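Local coordinates for protein tylactone synthase starter module and modules 1 & 2 (PDB 2Z5L) that probably reduces the beta-keto group of a carrier-bound polyketide intermediate to an alcohol, acting as the first ketoreductase of tylosin biosynthesis, at residues A[68-73]-A[222-227]. Residues are numbered along the deposited sequence; the frame is centred on the assembly and turned at random.
Sequences TVLSER and AVLAGR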
ATOM      1  N   THR A  68     -14.709  -9.497 -27.139  1.00 57.51           N
ATOM      2  CA  THR A  68     -16.068  -9.999 -27.320  1.00 58.45           C
ATOM      3  C   THR A  68     -17.028  -9.444 -26.272  1.00 59.66           C
ATOM      4  O   THR A  68     -18.051  -8.841 -26.601  1.00 59.48           O
ATOM      5  CB  THR A  68     -16.100 -11.539 -27.238  1.00 58.42           C
ATOM      6  OG1 THR A  68     -15.122 -12.083 -28.133  1.00 57.68           O
ATOM      7  CG2 THR A  68     -17.477 -12.064 -27.623  1.00 59.13           C
ATOM      8  N   VAL A  69     -16.688  -9.658 -25.005  1.00 61.23           N
ATOM      9  CA  VAL A  69     -17.514  -9.196 -23.897  1.00 61.95           C
ATOM     10  C   VAL A  69     -17.775  -7.691 -23.971  1.00 62.10           C
ATOM     11  O   VAL A  69     -18.910  -7.240 -23.805  1.00 61.37           O
ATOM     12  CB  VAL A  69     -16.850  -9.526 -22.543  1.00 62.78           C
ATOM     13  CG1 VAL A  69     -17.768  -9.125 -21.405  1.00 63.22           C
ATOM     14  CG2 VAL A  69     -16.530 -11.011 -22.469  1.00 63.18           C
ATOM     15  N   LEU A  70     -16.722  -6.919 -24.228  1.00 62.29           N
ATOM     16  CA  LEU A  70     -16.839  -5.466 -24.320  1.00 63.19           C
ATOM     17  C   LEU A  70     -17.703  -5.011 -25.501  1.00 65.06           C
ATOM     18  O   LEU A  70     -18.565  -4.141 -25.351  1.00 64.13           O
ATOM     19  CB  LEU A  70     -15.448  -4.827 -24.419  1.00 61.11           C
ATOM     20  CG  LEU A  70     -14.549  -4.942 -23.185  1.00 59.49           C
ATOM     21  CD1 LEU A  70     -13.165  -4.383 -23.488  1.00 57.23           C
ATOM     22  CD2 LEU A  70     -15.186  -4.195 -22.028  1.00 56.49           C
ATOM     23  N   SER A  71     -17.465  -5.595 -26.673  1.00 67.37           N
ATOM     24  CA  SER A  71     -18.222  -5.248 -27.873  1.00 69.73           C
ATOM     25  C   SER A  71     -19.706  -5.534 -27.678  1.00 70.95           C
ATOM     26  O   SER A  71     -20.559  -4.757 -28.113  1.00 70.95           O
ATOM     27  CB  SER A  71     -17.706  -6.034 -29.082  1.00 70.20           C
ATOM     28  OG  SER A  71     -16.412  -5.598 -29.462  1.00 71.93           O
ATOM     29  N   GLU A  72     -20.015  -6.650 -27.030  1.00 72.19           N
ATOM     30  CA  GLU A  72     -21.404  -6.995 -26.786  1.00 74.18           C
ATOM     31  C   GLU A  72     -22.029  -5.997 -25.822  1.00 74.54           C
ATOM     32  O   GLU A  72     -23.115  -6.234 -25.295  1.00 76.06           O
ATOM     33  CB  GLU A  72     -21.518  -8.400 -26.201  1.00 75.27           C
ATOM     34  CG  GLU A  72     -21.029  -9.501 -27.123  1.00 77.97           C
ATOM     35  CD  GLU A  72     -21.295 -10.878 -26.552  1.00 79.16           C
ATOM     36  OE1 GLU A  72     -20.838 -11.152 -25.421  1.00 79.79           O
ATOM     37  OE2 GLU A  72     -21.963 -11.683 -27.235  1.00 80.29           O
ATOM     38  N   ARG A  73     -21.343  -4.882 -25.590  1.00 73.48           N
ATOM     39  CA  ARG A  73     -21.841  -3.851 -24.686  1.00 73.18           C
ATOM     40  C   ARG A  73     -21.785  -2.483 -25.338  1.00 72.92           C
ATOM     41  O   ARG A  73     -21.868  -1.454 -24.664  1.00 73.22           O
ATOM     42  CB  ARG A  73     -21.030  -3.842 -23.394  1.00 72.54           C
ATOM     43  CG  ARG A  73     -21.264  -5.065 -22.544  1.00 72.44           C
ATOM     44  CD  ARG A  73     -20.360  -5.069 -21.341  1.00 72.75           C
ATOM     45  NE  ARG A  73     -20.841  -6.004 -20.335  1.00 72.65           N
ATOM     46  CZ  ARG A  73     -21.907  -5.791 -19.573  1.00 72.87           C
ATOM     47  NH1 ARG A  73     -22.600  -4.667 -19.700  1.00 72.53           N
ATOM     48  NH2 ARG A  73     -22.283  -6.707 -18.691  1.00 73.31           N
ATOM     49  N   ALA A 222     -19.025  -5.277 -16.918  1.00 59.15           N
ATOM     50  CA  ALA A 222     -20.102  -4.596 -16.208  1.00 60.21           C
ATOM     51  C   ALA A 222     -19.529  -3.482 -15.346  1.00 60.28           C
ATOM     52  O   ALA A 222     -20.062  -2.373 -15.308  1.00 60.40           O
ATOM     53  CB  ALA A 222     -20.861  -5.588 -15.346  1.00 60.18           C
ATOM     54  N   VAL A 223     -18.436  -3.786 -14.654  1.00 61.01           N
ATOM     55  CA  VAL A 223     -17.783  -2.808 -13.790  1.00 60.47           C
ATOM     56  C   VAL A 223     -17.364  -1.596 -14.606  1.00 60.05           C
ATOM     57  O   VAL A 223     -17.518  -0.462 -14.168  1.00 59.69           O
ATOM     58  CB  VAL A 223     -16.528  -3.404 -13.124  1.00 60.87           C
ATOM     59  CG1 VAL A 223     -15.909  -2.388 -12.182  1.00 61.40           C
ATOM     60  CG2 VAL A 223     -16.885  -4.678 -12.386  1.00 60.34           C
ATOM     61  N   LEU A 224     -16.828  -1.845 -15.794  1.00 60.31           N
ATOM     62  CA  LEU A 224     -16.385  -0.765 -16.663  1.00 60.58           C
ATOM     63  C   LEU A 224     -17.547   0.136 -17.053  1.00 61.31           C
ATOM     64  O   LEU A 224     -17.417   1.360 -17.079  1.00 60.80           O
ATOM     65  CB  LEU A 224     -15.733  -1.343 -17.915  1.00 59.41           C
ATOM     66  CG  LEU A 224     -14.527  -2.246 -17.649  1.00 58.63           C
ATOM     67  CD1 LEU A 224     -14.153  -2.979 -18.922  1.00 59.72           C
ATOM     68  CD2 LEU A 224     -13.364  -1.421 -17.131  1.00 57.03           C
ATOM     69  N   ALA A 225     -18.688  -0.478 -17.347  1.00 62.73           N
ATOM     70  CA  ALA A 225     -19.879   0.263 -17.741  1.00 65.30           C
ATOM     71  C   ALA A 225     -20.841   0.428 -16.571  1.00 67.30           C
ATOM     72  O   ALA A 225     -22.026   0.701 -16.765  1.00 68.45           O
ATOM     73  CB  ALA A 225     -20.575  -0.451 -18.893  1.00 64.30           C
ATOM     74  N   GLY A 226     -20.324   0.261 -15.358  1.00 69.27           N
ATOM     75  CA  GLY A 226     -21.160   0.387 -14.178  1.00 71.40           C
ATOM     76  C   GLY A 226     -21.697   1.789 -13.966  1.00 73.31           C
ATOM     77  O   GLY A 226     -21.121   2.765 -14.451  1.00 73.51           O
ATOM     78  N   ARG A 227     -22.808   1.880 -13.239  1.00 74.63           N
ATOM     79  CA  ARG A 227     -23.435   3.164 -12.949  1.00 76.03           C
ATOM     80  C   ARG A 227     -22.851   3.754 -11.667  1.00 75.93           C
ATOM     81  O   ARG A 227     -22.738   4.971 -11.524  1.00 76.59           O
ATOM     82  CB  ARG A 227     -24.955   3.003 -12.805  1.00 77.76           C
ATOM     83  CG  ARG A 227     -25.633   2.347 -14.009  1.00 79.66           C
ATOM     84  CD  ARG A 227     -27.131   2.634 -14.038  1.00 81.76           C
ATOM     85  NE  ARG A 227     -27.399   4.065 -14.201  1.00 83.98           N
ATOM     86  CZ  ARG A 227     -28.614   4.610 -14.262  1.00 84.65           C
ATOM     87  NH1 ARG A 227     -29.694   3.846 -14.171  1.00 84.65           N
ATOM     88  NH2 ARG A 227     -28.749   5.923 -14.415  1.00 84.50           N
TER
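Leu70 and Leu224 meet in a small apolar contact between the C-terminal ends of helices 60-71 and 214-224, both in the N-terminal half of this ketoreductase, where helices pack on parallel strands in a Rossmann-like way. The two leucine side chains cross at about a right angle and touch through single methyls, Leu70 CD2 and Leu224 CD1, at 3.5 Å, tighter than usual for carbons. Leu70 sets out along the interface, but with CG anti to its carbonyl carbon (chi1 -67°) and CD1 continuing the chain anti to CA (chi2 174°), the other branch, CD2, is turned to Leu224. Branched, uncharged leucine suits both places: Leu70 is buried and also touches Val77, while Leu224 reaches back to Trp143 and Ile184 on the strands beneath.

At the more exposed border lies Arg73. Its chain, extended from CG to NE, carries the guanidinium alongside helix 214-224, where one face is laid over Ala222, whose N lies 3.7 Å above the plane, offset toward the rim. Arg73 NH2 approaches Ala222 CB at 3.8 Å, and the small alanine lets the flat group come this near. Arg73 NE also forms a long, weak ion pair with Glu218, one turn before Ala222 on helix 214-224.

With no polar bond directly joining the segments and only 177 Å² buried, their mutual attachment rests on van der Waals contact, leucine against leucine and the Arg73 guanidinium face against Ala222, with Glu218 probably adding a modest electrostatic pull.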